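PDB 1YSJ: N-acetylcysteine deacetylase from Bacillus subtilis, which probably catalyses the deacetylation of N-acetylcysteine to cysteine and acetate, using two divalent metal ions per subunit, in the breakdown of S-(2-succino)cysteine. Local coordinates for residues 65-70 / 133-138; 187-192 / 379-384; 335-340 / 388-393. The protein carries 1 engineered substitution. All blocks are in the same frame, centred on the assembly; numbering follows the deposited sequence.

All three contacts reach the same eight-stranded mixed sheet of the catalytic domain. Contact 1 closes first along the chain, near the edge strand 68-69; contacts 2 and 3 follow, their segments alternating, near the opposite edge strand 338-341. The centres of contacts 2 and 3 lie about 11 Å apart, and Gly190 O accepts a probable hydrogen bond from Gln338 N where strands 191-194 and 338-341 adjoin. The centres of contacts 1 and 3 lie about 19 Å apart, yet helices 124-139 and 384-402 touch, with Thr134 OG1 probably bonded to Ser389 O. The same sheet includes strand 175-184, which carries the nickel ligand His182.

Contact 1 of 3, residues 65-70 / 133-138; sequences EQIEIL and GTAMLL
Glu65 and Ile67 stand on either side of Gln66, the positive-phi C-prime residue of the Schellman motif that ends helix 52-64, and both rest against helix 124-139, Ile67 on Ala135 and Met136, Glu65 on Met136. The contact is apolar, with no hydrogen bond across it. Ile67 carries its larger share: with CD1 anti to its own CA (chi2 163°), the side chain is drawn out until CD1 lies 3.9 Å from Ala135 CB and 3.8 Å from Ala135 O. The same methyl approaches the next residue, Ile67 CD1 lying 4.3 Å from Met136 CG, and so bridges two successive helix positions. Glu65 adds only its aliphatic part. Its CG comes within 4.1 Å of CG of Met136, a selenomethionine in this crystal, and the two chains cross at about a right angle; the bend at chi2 (-49°) then turns the carboxylate off this line, and OE2 forms a salt bridge with Arg33 of helix 28-43. Thus one acidic residue lends methylene to a buried seam and charge to another helix. Around the seam, Ile67 also packs on Leu62 of helix 52-64, while Ile83 of strand 79-84 touches both Ile67 and Ala135, and Phe151 of strand 148-154 backs Ala135.

Contact 2 of 3, residues 187-192 / 379-384; sequences LPVGTI and TLDEEA
Val189 meets Asp381, Glu383 and Ala384 with a single branched side chain, an example of how one valine can seat a turn against the start of a helix. Its CB projects toward the 379-384 segment, and there the chain forks. CG1, anti to the backbone N (chi1 175°), comes obliquely to the Glu383 side chain, 3.9 Å from Glu383 CB, and lies 3.9 Å from Ala384 N. CG2 takes the other side: it is 3.7 Å from Asp381 CB and 4.0 Å from Asp381 CG, the two side chains crossing nearly perpendicularly, and its more distant neighbour is Ala384 CB at 4.5 Å. The valine therefore touches carbon atoms of both acids, while the Glu383 carboxylate leads away.

What it leans on is itself braced. Asp381 OD1 accepts a long, nearly straight bond from Glu383 N (3.3 Å, 167° at the hydrogen), which arrives on the anti side and 24° out of the carboxylate plane. Ala384 N bonds back to Asp381 O, closing a type I turn. Between them, Glu382 turns its carboxylate to Arg38 and Arg39 of helix 28-43. Val189 also touches Val387, one turn further along helix 384-402.

Val189 and Gly190 are the central pair of a type II turn from Pro188 to Thr191, with glycine at the position that adopts positive phi. The arrangement is thus a type II turn leading into strand 191-194, set against the aspartate-capped approach to helix 384-402.

Contact 3 of 3, residues 335-340 / 388-393; sequences LGYQTV and ASQYFA
Leu335 and Tyr391 bring their CA atoms to 7.5 Å where the chain, leaving helix 325-334 through a Schellman motif at Gly336 (phi 71°), passes beside helix 384-402 before entering strand 338-341. Leu335 sends one methyl onto the helix backbone. Its CD1 lies 3.4 Å from Gln390 O and 3.8 Å from Tyr391 N, touching the peptide link between these residues, and it also reaches Gln390 CB at 4.0 Å.

Tyr337 and Gln390 make the second half of the contact. Tyr337 CG lies anti to its carbonyl carbon (chi1 -64°), which carries the ring toward the helix, where the extended Gln390 chain crosses it at about a right angle. The amide nitrogen arrives at the hydroxyl edge, near the ring plane, with the planes of ring and amide 36° apart. Tyr337 OH and Gln390 NE2 are 2.6 Å apart, but the angle is poor, so proximity alone is no evidence of a hydrogen bond. Over one face of the Tyr337 ring, Leu335 O stands 4.0 Å above the centre. Replacing the tyrosine with alanine would probably uncover that carbonyl, open a gap beside the helix and allow the Gln390 amide to turn.

Tyr391 lies deeper, its hydroxyl bonded to Ala328 O of helix 325-334. Its side chain packs on Ala331 and Ala332 of that helix, on Ile192 of strand 191-194 and on Met365 of strand 360-366; Tyr337 likewise touches Ala332 and Ile192, so both aromatics touch helix 325-334 as well as the sheet.

Contact 1 of 3, residues 65-70 / 133-138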
ATOM      1  N   GLU A  65      50.037 -18.408 -13.802  1.00 52.05           N
ATOM      2  CA  GLU A  65      51.240 -17.843 -13.210  1.00 51.98           C
ATOM      3  C   GLU A  65      51.662 -18.571 -11.937  1.00 51.51           C
ATOM      4  O   GLU A  65      52.437 -18.044 -11.139  1.00 51.54           O
ATOM      5  CB  GLU A  65      51.066 -16.338 -12.970  1.00 52.44           C
ATOM      6  CG  GLU A  65      50.921 -15.512 -14.259  1.00 56.82           C
ATOM      7  CD  GLU A  65      51.991 -15.832 -15.307  1.00 60.82           C
ATOM      8  OE1 GLU A  65      53.199 -15.745 -14.988  1.00 61.84           O
ATOM      9  OE2 GLU A  65      51.622 -16.170 -16.453  1.00 60.41           O
ATOM     10  N   GLN A  66      51.153 -19.794 -11.775  1.00 51.88           N
ATOM     11  CA  GLN A  66      51.505 -20.691 -10.659  1.00 51.31           C
ATOM     12  C   GLN A  66      51.240 -20.094  -9.274  1.00 50.31           C
ATOM     13  O   GLN A  66      52.014 -20.288  -8.332  1.00 50.99           O
ATOM     14  CB  GLN A  66      52.950 -21.197 -10.783  1.00 51.48           C
ATOM     15  CG  GLN A  66      53.131 -22.360 -11.760  1.00 53.36           C
ATOM     16  CD  GLN A  66      52.936 -21.964 -13.215  1.00 54.38           C
ATOM     17  OE1 GLN A  66      52.232 -22.645 -13.964  1.00 55.31           O
ATOM     18  NE2 GLN A  66      53.559 -20.861 -13.623  1.00 53.92           N
ATOM     19  N   ILE A  67      50.136 -19.363  -9.167  1.00 49.14           N
ATOM     20  CA  ILE A  67      49.685 -18.842  -7.892  1.00 47.86           C
ATOM     21  C   ILE A  67      48.784 -19.898  -7.262  1.00 48.54           C
ATOM     22  O   ILE A  67      47.814 -20.334  -7.886  1.00 48.86           O
ATOM     23  CB  ILE A  67      48.946 -17.491  -8.063  1.00 48.38           C
ATOM     24  CG1 ILE A  67      49.896 -16.445  -8.672  1.00 46.06           C
ATOM     25  CG2 ILE A  67      48.356 -17.020  -6.722  1.00 45.11           C
ATOM     26  CD1 ILE A  67      49.207 -15.223  -9.268  1.00 46.98           C
ATOM     27  N   GLU A  68      49.126 -20.319  -6.043  1.00 48.01           N
ATOM     28  CA  GLU A  68      48.366 -21.347  -5.333  1.00 49.31           C
ATOM     29  C   GLU A  68      46.918 -20.925  -5.104  1.00 48.86           C
ATOM     30  O   GLU A  68      46.641 -19.818  -4.643  1.00 47.63           O
ATOM     31  CB  GLU A  68      49.032 -21.722  -3.998  1.00 48.91           C
ATOM     32  CG  GLU A  68      48.101 -22.463  -3.024  1.00 51.13           C
ATOM     33  CD  GLU A  68      48.821 -23.316  -1.986  1.00 53.33           C
ATOM     34  OE1 GLU A  68      49.960 -22.980  -1.588  1.00 56.98           O
ATOM     35  OE2 GLU A  68      48.229 -24.329  -1.554  1.00 57.64           O
ATOM     36  N   ILE A  69      46.003 -21.823  -5.442  1.00 50.65           N
ATOM     37  CA  ILE A  69      44.593 -21.621  -5.165  1.00 51.67           C
ATOM     38  C   ILE A  69      44.167 -22.516  -4.005  1.00 52.09           C
ATOM     39  O   ILE A  69      44.407 -23.727  -4.015  1.00 52.62           O
ATOM     40  CB  ILE A  69      43.732 -21.812  -6.439  1.00 52.92           C
ATOM     41  CG1 ILE A  69      43.745 -20.510  -7.246  1.00 53.13           C
ATOM     42  CG2 ILE A  69      42.289 -22.197  -6.092  1.00 51.08           C
ATOM     43  CD1 ILE A  69      43.828 -20.702  -8.713  1.00 57.37           C
ATOM     44  N   LEU A  70      43.567 -21.892  -2.994  1.00 51.79           N
ATOM     45  CA  LEU A  70      43.086 -22.602  -1.814  1.00 53.46           C
ATOM     46  C   LEU A  70      41.812 -23.383  -2.109  1.00 53.31           C
ATOM     47  O   LEU A  70      40.937 -22.925  -2.851  1.00 53.49           O
ATOM     48  CB  LEU A  70      42.875 -21.628  -0.645  1.00 52.60           C
ATOM     49  CG  LEU A  70      44.042 -21.404   0.330  1.00 54.69           C
ATOM     50  CD1 LEU A  70      45.428 -21.639  -0.287  1.00 56.09           C
ATOM     51  CD2 LEU A  70      43.966 -20.022   0.968  1.00 54.93           C
ATOM     52  N   GLY A 133      45.959  -8.748 -11.181  1.00 39.38           N
ATOM     53  CA  GLY A 133      47.205  -8.027 -11.444  1.00 39.87           C
ATOM     54  C   GLY A 133      48.110  -7.973 -10.225  1.00 39.92           C
ATOM     55  O   GLY A 133      49.291  -8.322 -10.306  1.00 41.52           O
ATOM     56  N   THR A 134      47.544  -7.547  -9.095  1.00 39.95           N
ATOM     57  CA  THR A 134      48.259  -7.482  -7.821  1.00 40.30           C
ATOM     58  C   THR A 134      48.916  -8.818  -7.484  1.00 41.08           C
ATOM     59  O   THR A 134      50.099  -8.864  -7.131  1.00 40.50           O
ATOM     60  CB  THR A 134      47.316  -7.058  -6.671  1.00 40.30           C
ATOM     61  OG1 THR A 134      46.782  -5.762  -6.949  1.00 41.28           O
ATOM     62  CG2 THR A 134      48.059  -7.004  -5.336  1.00 41.77           C
ATOM     63  N   ALA A 135      48.146  -9.899  -7.607  1.00 42.65           N
ATOM     64  CA  ALA A 135      48.641 -11.245  -7.326  1.00 43.86           C
ATOM     65  C   ALA A 135      49.810 -11.605  -8.241  1.00 44.51           C
ATOM     66  O   ALA A 135      50.810 -12.165  -7.789  1.00 43.19           O
ATOM     67  CB  ALA A 135      47.516 -12.264  -7.443  1.00 43.50           C
HETATM   68  N   MSE A 136      49.689 -11.251  -9.520  1.00 46.43           N
HETATM   69  CA  MSE A 136      50.743 -11.507 -10.502  1.00 48.56           C
HETATM   70  C   MSE A 136      52.033 -10.743 -10.207  1.00 45.77           C
HETATM   71  O   MSE A 136      53.123 -11.297 -10.345  1.00 45.81           O
HETATM   72  CB  MSE A 136      50.245 -11.215 -11.919  1.00 47.58           C
HETATM   73  CG  MSE A 136      49.256 -12.252 -12.422  1.00 52.16           C
HETATM   74 SE   MSE A 136      48.500 -11.854 -14.172  1.00 60.23          SE
HETATM   75  CE  MSE A 136      47.291 -13.393 -14.330  1.00 49.48           C
ATOM     76  N   LEU A 137      51.902  -9.482  -9.796  1.00 44.71           N
ATOM     77  CA  LEU A 137      53.057  -8.659  -9.426  1.00 43.36           C
ATOM     78  C   LEU A 137      53.717  -9.160  -8.145  1.00 41.82           C
ATOM     79  O   LEU A 137      54.942  -9.152  -8.028  1.00 41.38           O
ATOM     80  CB  LEU A 137      52.656  -7.190  -9.240  1.00 44.35           C
ATOM     81  CG  LEU A 137      52.108  -6.363 -10.408  1.00 46.38           C
ATOM     82  CD1 LEU A 137      51.655  -5.013  -9.890  1.00 46.50           C
ATOM     83  CD2 LEU A 137      53.126  -6.194 -11.536  1.00 42.34           C
ATOM     84  N   LEU A 138      52.899  -9.581  -7.183  1.00 40.80           N
ATOM     85  CA  LEU A 138      53.409 -10.046  -5.897  1.00 39.78           C
ATOM     86  C   LEU A 138      54.024 -11.432  -6.010  1.00 39.56           C
ATOM     87  O   LEU A 138      54.907 -11.789  -5.226  1.00 38.93           O
ATOM     88  CB  LEU A 138      52.313 -10.022  -4.829  1.00 39.17           C
ATOM     89  CG  LEU A 138      51.975  -8.656  -4.220  1.00 38.34           C
ATOM     90  CD1 LEU A 138      50.781  -8.771  -3.275  1.00 28.08           C
ATOM     91  CD2 LEU A 138      53.173  -8.065  -3.499  1.00 31.83           C
TER

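Contact 2 of 3, residues 187-192 / 379-384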
ATOM      1  N   LEU A 187      36.481  10.440  -9.300  1.00 44.34           N
ATOM      2  CA  LEU A 187      37.897  10.702  -9.033  1.00 42.71           C
ATOM      3  C   LEU A 187      38.752  10.402 -10.266  1.00 41.36           C
ATOM      4  O   LEU A 187      38.396   9.540 -11.066  1.00 40.98           O
ATOM      5  CB  LEU A 187      38.380   9.888  -7.824  1.00 42.39           C
ATOM      6  CG  LEU A 187      37.861  10.269  -6.436  1.00 42.59           C
ATOM      7  CD1 LEU A 187      38.394   9.301  -5.398  1.00 43.24           C
ATOM      8  CD2 LEU A 187      38.224  11.711  -6.066  1.00 45.76           C
ATOM      9  N   PRO A 188      39.882  11.113 -10.427  1.00 41.09           N
ATOM     10  CA  PRO A 188      40.698  10.873 -11.616  1.00 41.94           C
ATOM     11  C   PRO A 188      41.615   9.656 -11.483  1.00 42.13           C
ATOM     12  O   PRO A 188      41.876   9.195 -10.372  1.00 41.17           O
ATOM     13  CB  PRO A 188      41.522  12.161 -11.739  1.00 41.25           C
ATOM     14  CG  PRO A 188      41.637  12.679 -10.347  1.00 39.93           C
ATOM     15  CD  PRO A 188      40.461  12.156  -9.557  1.00 41.46           C
ATOM     16  N   VAL A 189      42.087   9.151 -12.619  1.00 43.48           N
ATOM     17  CA  VAL A 189      43.047   8.047 -12.666  1.00 44.21           C
ATOM     18  C   VAL A 189      44.358   8.457 -11.992  1.00 43.71           C
ATOM     19  O   VAL A 189      44.889   9.542 -12.253  1.00 44.01           O
ATOM     20  CB  VAL A 189      43.313   7.598 -14.132  1.00 45.02           C
ATOM     21  CG1 VAL A 189      44.411   6.533 -14.201  1.00 46.35           C
ATOM     22  CG2 VAL A 189      42.034   7.082 -14.770  1.00 43.58           C
ATOM     23  N   GLY A 190      44.866   7.583 -11.124  1.00 42.59           N
ATOM     24  CA  GLY A 190      46.087   7.850 -10.370  1.00 40.80           C
ATOM     25  C   GLY A 190      45.808   8.353  -8.965  1.00 40.26           C
ATOM     26  O   GLY A 190      46.737   8.589  -8.189  1.00 39.85           O
ATOM     27  N   THR A 191      44.527   8.514  -8.642  1.00 39.52           N
ATOM     28  CA  THR A 191      44.098   9.019  -7.343  1.00 39.61           C
ATOM     29  C   THR A 191      43.385   7.945  -6.515  1.00 40.72           C
ATOM     30  O   THR A 191      42.484   7.262  -7.002  1.00 40.82           O
ATOM     31  CB  THR A 191      43.206  10.272  -7.498  1.00 39.32           C
ATOM     32  OG1 THR A 191      43.933  11.287  -8.201  1.00 37.09           O
ATOM     33  CG2 THR A 191      42.787  10.819  -6.138  1.00 39.09           C
ATOM     34  N   ILE A 192      43.814   7.814  -5.260  1.00 41.91           N
ATOM     35  CA  ILE A 192      43.256   6.866  -4.298  1.00 39.87           C
ATOM     36  C   ILE A 192      42.595   7.652  -3.152  1.00 40.90           C
ATOM     37  O   ILE A 192      43.209   8.550  -2.568  1.00 40.86           O
ATOM     38  CB  ILE A 192      44.361   5.896  -3.758  1.00 40.18           C
ATOM     39  CG1 ILE A 192      44.893   4.986  -4.876  1.00 40.14           C
ATOM     40  CG2 ILE A 192      43.842   5.019  -2.623  1.00 39.33           C
ATOM     41  CD1 ILE A 192      46.152   5.477  -5.567  1.00 32.85           C
ATOM     42  N   THR A 379      30.789   3.624 -16.973  1.00 49.02           N
ATOM     43  CA  THR A 379      32.100   3.419 -17.598  1.00 50.89           C
ATOM     44  C   THR A 379      33.241   3.572 -16.593  1.00 51.52           C
ATOM     45  O   THR A 379      33.046   4.058 -15.475  1.00 51.90           O
ATOM     46  CB  THR A 379      32.366   4.442 -18.730  1.00 51.21           C
ATOM     47  OG1 THR A 379      32.158   5.771 -18.232  1.00 50.29           O
ATOM     48  CG2 THR A 379      31.461   4.192 -19.940  1.00 53.31           C
ATOM     49  N   LEU A 380      34.436   3.161 -17.014  1.00 51.04           N
ATOM     50  CA  LEU A 380      35.659   3.391 -16.255  1.00 51.21           C
ATOM     51  C   LEU A 380      36.855   3.467 -17.206  1.00 50.54           C
ATOM     52  O   LEU A 380      36.861   2.815 -18.252  1.00 50.87           O
ATOM     53  CB  LEU A 380      35.855   2.309 -15.178  1.00 51.40           C
ATOM     54  CG  LEU A 380      35.947   0.838 -15.601  1.00 54.43           C
ATOM     55  CD1 LEU A 380      37.404   0.373 -15.711  1.00 50.94           C
ATOM     56  CD2 LEU A 380      35.175  -0.030 -14.613  1.00 53.79           C
ATOM     57  N   ASP A 381      37.846   4.279 -16.845  1.00 49.30           N
ATOM     58  CA  ASP A 381      39.077   4.419 -17.625  1.00 48.74           C
ATOM     59  C   ASP A 381      40.006   3.276 -17.234  1.00 47.92           C
ATOM     60  O   ASP A 381      40.381   3.145 -16.066  1.00 47.70           O
ATOM     61  CB  ASP A 381      39.733   5.773 -17.338  1.00 47.78           C
ATOM     62  CG  ASP A 381      40.724   6.201 -18.412  1.00 52.56           C
ATOM     63  OD1 ASP A 381      41.521   5.362 -18.891  1.00 56.78           O
ATOM     64  OD2 ASP A 381      40.721   7.403 -18.766  1.00 53.98           O
ATOM     65  N   GLU A 382      40.372   2.451 -18.213  1.00 47.26           N
ATOM     66  CA  GLU A 382      41.137   1.224 -17.963  1.00 45.77           C
ATOM     67  C   GLU A 382      42.600   1.467 -17.575  1.00 45.68           C
ATOM     68  O   GLU A 382      43.308   0.529 -17.207  1.00 46.16           O
ATOM     69  CB  GLU A 382      41.038   0.271 -19.160  1.00 45.26           C
ATOM     70  CG  GLU A 382      39.668  -0.391 -19.303  1.00 45.77           C
ATOM     71  CD  GLU A 382      39.415  -0.981 -20.686  1.00 45.59           C
ATOM     72  OE1 GLU A 382      39.921  -0.423 -21.685  1.00 50.16           O
ATOM     73  OE2 GLU A 382      38.692  -1.998 -20.774  1.00 42.46           O
ATOM     74  N   GLU A 383      43.044   2.721 -17.640  1.00 44.45           N
ATOM     75  CA  GLU A 383      44.374   3.090 -17.150  1.00 44.73           C
ATOM     76  C   GLU A 383      44.498   2.870 -15.638  1.00 42.95           C
ATOM     77  O   GLU A 383      45.602   2.673 -15.122  1.00 42.79           O
ATOM     78  CB  GLU A 383      44.716   4.542 -17.509  1.00 45.21           C
ATOM     79  CG  GLU A 383      44.767   4.845 -19.014  1.00 51.55           C
ATOM     80  CD  GLU A 383      46.060   4.402 -19.697  1.00 57.34           C
ATOM     81  OE1 GLU A 383      46.781   3.531 -19.157  1.00 57.81           O
ATOM     82  OE2 GLU A 383      46.352   4.931 -20.793  1.00 59.16           O
ATOM     83  N   ALA A 384      43.359   2.893 -14.945  1.00 41.23           N
ATOM     84  CA  ALA A 384      43.301   2.639 -13.501  1.00 41.77           C
ATOM     85  C   ALA A 384      43.692   1.205 -13.126  1.00 42.19           C
ATOM     86  O   ALA A 384      43.975   0.923 -11.959  1.00 44.36           O
ATOM     87  CB  ALA A 384      41.920   2.974 -12.958  1.00 39.43           C
TER

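Contact 3 of 3, residues 335-340 / 388-393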
ATOM      1  N   LEU A 335      54.705   5.115  -5.475  1.00 43.39           N
ATOM      2  CA  LEU A 335      54.435   4.877  -6.892  1.00 42.99           C
ATOM      3  C   LEU A 335      54.122   6.161  -7.668  1.00 42.94           C
ATOM      4  O   LEU A 335      53.832   6.119  -8.868  1.00 42.57           O
ATOM      5  CB  LEU A 335      53.307   3.853  -7.048  1.00 42.85           C
ATOM      6  CG  LEU A 335      53.510   2.524  -6.308  1.00 41.98           C
ATOM      7  CD1 LEU A 335      52.199   1.784  -6.165  1.00 42.50           C
ATOM      8  CD2 LEU A 335      54.561   1.646  -6.985  1.00 41.12           C
ATOM      9  N   GLY A 336      54.193   7.298  -6.980  1.00 42.13           N
ATOM     10  CA  GLY A 336      53.905   8.589  -7.595  1.00 42.06           C
ATOM     11  C   GLY A 336      52.436   8.802  -7.914  1.00 41.03           C
ATOM     12  O   GLY A 336      52.092   9.559  -8.823  1.00 42.06           O
ATOM     13  N   TYR A 337      51.567   8.131  -7.170  1.00 40.75           N
ATOM     14  CA  TYR A 337      50.130   8.346  -7.289  1.00 41.27           C
ATOM     15  C   TYR A 337      49.676   9.339  -6.226  1.00 41.13           C
ATOM     16  O   TYR A 337      50.417   9.631  -5.282  1.00 41.91           O
ATOM     17  CB  TYR A 337      49.358   7.022  -7.179  1.00 40.73           C
ATOM     18  CG  TYR A 337      49.652   6.045  -8.298  1.00 40.43           C
ATOM     19  CD1 TYR A 337      49.797   4.679  -8.036  1.00 42.56           C
ATOM     20  CD2 TYR A 337      49.795   6.486  -9.620  1.00 35.34           C
ATOM     21  CE1 TYR A 337      50.074   3.772  -9.064  1.00 43.85           C
ATOM     22  CE2 TYR A 337      50.074   5.595 -10.652  1.00 38.81           C
ATOM     23  CZ  TYR A 337      50.213   4.240 -10.369  1.00 44.06           C
ATOM     24  OH  TYR A 337      50.482   3.358 -11.392  1.00 41.98           O
ATOM     25  N   GLN A 338      48.467   9.865  -6.388  1.00 41.02           N
ATOM     26  CA  GLN A 338      47.950  10.870  -5.466  1.00 42.16           C
ATOM     27  C   GLN A 338      46.869  10.316  -4.545  1.00 42.46           C
ATOM     28  O   GLN A 338      46.174   9.351  -4.883  1.00 42.71           O
ATOM     29  CB  GLN A 338      47.438  12.097  -6.230  1.00 41.29           C
ATOM     30  CG  GLN A 338      48.540  12.930  -6.882  1.00 45.88           C
ATOM     31  CD  GLN A 338      49.496  13.575  -5.879  1.00 54.13           C
ATOM     32  OE1 GLN A 338      49.098  13.966  -4.777  1.00 55.98           O
ATOM     33  NE2 GLN A 338      50.763  13.696  -6.265  1.00 52.64           N
ATOM     34  N   THR A 339      46.754  10.923  -3.367  1.00 42.16           N
ATOM     35  CA  THR A 339      45.673  10.612  -2.440  1.00 42.38           C
ATOM     36  C   THR A 339      44.837  11.851  -2.157  1.00 41.94           C
ATOM     37  O   THR A 339      45.351  12.971  -2.139  1.00 43.34           O
ATOM     38  CB  THR A 339      46.185  10.027  -1.102  1.00 42.16           C
ATOM     39  OG1 THR A 339      47.180  10.890  -0.544  1.00 40.51           O
ATOM     40  CG2 THR A 339      46.767   8.632  -1.303  1.00 41.57           C
ATOM     41  N   VAL A 340      43.541  11.638  -1.959  1.00 41.90           N
ATOM     42  CA  VAL A 340      42.634  12.686  -1.496  1.00 41.06           C
ATOM     43  C   VAL A 340      41.882  12.175  -0.270  1.00 41.61           C
ATOM     44  O   VAL A 340      41.851  10.965  -0.016  1.00 39.87           O
ATOM     45  CB  VAL A 340      41.631  13.140  -2.597  1.00 40.88           C
ATOM     46  CG1 VAL A 340      42.363  13.821  -3.755  1.00 38.92           C
ATOM     47  CG2 VAL A 340      40.782  11.973  -3.091  1.00 38.28           C
ATOM     48  N   ALA A 388      45.686   0.484  -9.773  1.00 40.50           N
ATOM     49  CA  ALA A 388      45.124  -0.336  -8.710  1.00 39.48           C
ATOM     50  C   ALA A 388      45.935  -1.599  -8.428  1.00 39.89           C
ATOM     51  O   ALA A 388      46.117  -1.977  -7.268  1.00 40.16           O
ATOM     52  CB  ALA A 388      43.672  -0.687  -9.030  1.00 39.56           C
ATOM     53  N   SER A 389      46.412  -2.256  -9.483  1.00 38.78           N
ATOM     54  CA  SER A 389      47.193  -3.484  -9.317  1.00 39.98           C
ATOM     55  C   SER A 389      48.503  -3.191  -8.591  1.00 39.96           C
ATOM     56  O   SER A 389      48.878  -3.911  -7.658  1.00 40.51           O
ATOM     57  CB  SER A 389      47.437  -4.184 -10.660  1.00 38.58           C
ATOM     58  OG  SER A 389      47.995  -3.300 -11.612  1.00 38.79           O
ATOM     59  N   GLN A 390      49.164  -2.110  -9.008  1.00 40.06           N
ATOM     60  CA  GLN A 390      50.410  -1.647  -8.396  1.00 40.74           C
ATOM     61  C   GLN A 390      50.208  -1.154  -6.963  1.00 40.14           C
ATOM     62  O   GLN A 390      51.036  -1.427  -6.087  1.00 40.52           O
ATOM     63  CB  GLN A 390      51.042  -0.528  -9.231  1.00 40.03           C
ATOM     64  CG  GLN A 390      51.473  -0.925 -10.636  1.00 38.99           C
ATOM     65  CD  GLN A 390      52.266   0.172 -11.343  1.00 43.34           C
ATOM     66  OE1 GLN A 390      53.052  -0.104 -12.254  1.00 45.70           O
ATOM     67  NE2 GLN A 390      52.071   1.419 -10.921  1.00 39.52           N
ATOM     68  N   TYR A 391      49.114  -0.428  -6.735  1.00 38.65           N
ATOM     69  CA  TYR A 391      48.815   0.131  -5.419  1.00 39.18           C
ATOM     70  C   TYR A 391      48.702  -0.937  -4.330  1.00 39.13           C
ATOM     71  O   TYR A 391      49.312  -0.813  -3.267  1.00 37.12           O
ATOM     72  CB  TYR A 391      47.529   0.966  -5.455  1.00 39.95           C
ATOM     73  CG  TYR A 391      47.177   1.573  -4.117  1.00 38.49           C
ATOM     74  CD1 TYR A 391      47.854   2.696  -3.643  1.00 38.68           C
ATOM     75  CD2 TYR A 391      46.178   1.011  -3.315  1.00 36.61           C
ATOM     76  CE1 TYR A 391      47.542   3.255  -2.405  1.00 42.11           C
ATOM     77  CE2 TYR A 391      45.854   1.563  -2.079  1.00 38.12           C
ATOM     78  CZ  TYR A 391      46.543   2.686  -1.631  1.00 42.28           C
ATOM     79  OH  TYR A 391      46.235   3.243  -0.413  1.00 41.80           O
ATOM     80  N   PHE A 392      47.913  -1.973  -4.603  1.00 39.51           N
ATOM     81  CA  PHE A 392      47.669  -3.030  -3.633  1.00 40.11           C
ATOM     82  C   PHE A 392      48.861  -3.966  -3.468  1.00 40.89           C
ATOM     83  O   PHE A 392      49.033  -4.572  -2.409  1.00 42.23           O
ATOM     84  CB  PHE A 392      46.392  -3.800  -3.979  1.00 40.58           C
ATOM     85  CG  PHE A 392      45.140  -3.093  -3.553  1.00 41.81           C
ATOM     86  CD1 PHE A 392      44.495  -2.208  -4.415  1.00 42.97           C
ATOM     87  CD2 PHE A 392      44.617  -3.290  -2.281  1.00 43.39           C
ATOM     88  CE1 PHE A 392      43.343  -1.539  -4.015  1.00 42.42           C
ATOM     89  CE2 PHE A 392      43.453  -2.627  -1.870  1.00 44.83           C
ATOM     90  CZ  PHE A 392      42.820  -1.753  -2.733  1.00 41.59           C
ATOM     91  N   ALA A 393      49.684  -4.074  -4.509  1.00 40.48           N
ATOM     92  CA  ALA A 393      50.944  -4.807  -4.418  1.00 39.99           C
ATOM     93  C   ALA A 393      51.915  -4.087  -3.482  1.00 41.01           C
ATOM     94  O   ALA A 393      52.577  -4.722  -2.658  1.00 41.77           O
ATOM     95  CB  ALA A 393      51.558  -4.995  -5.796  1.00 39.36           C
TER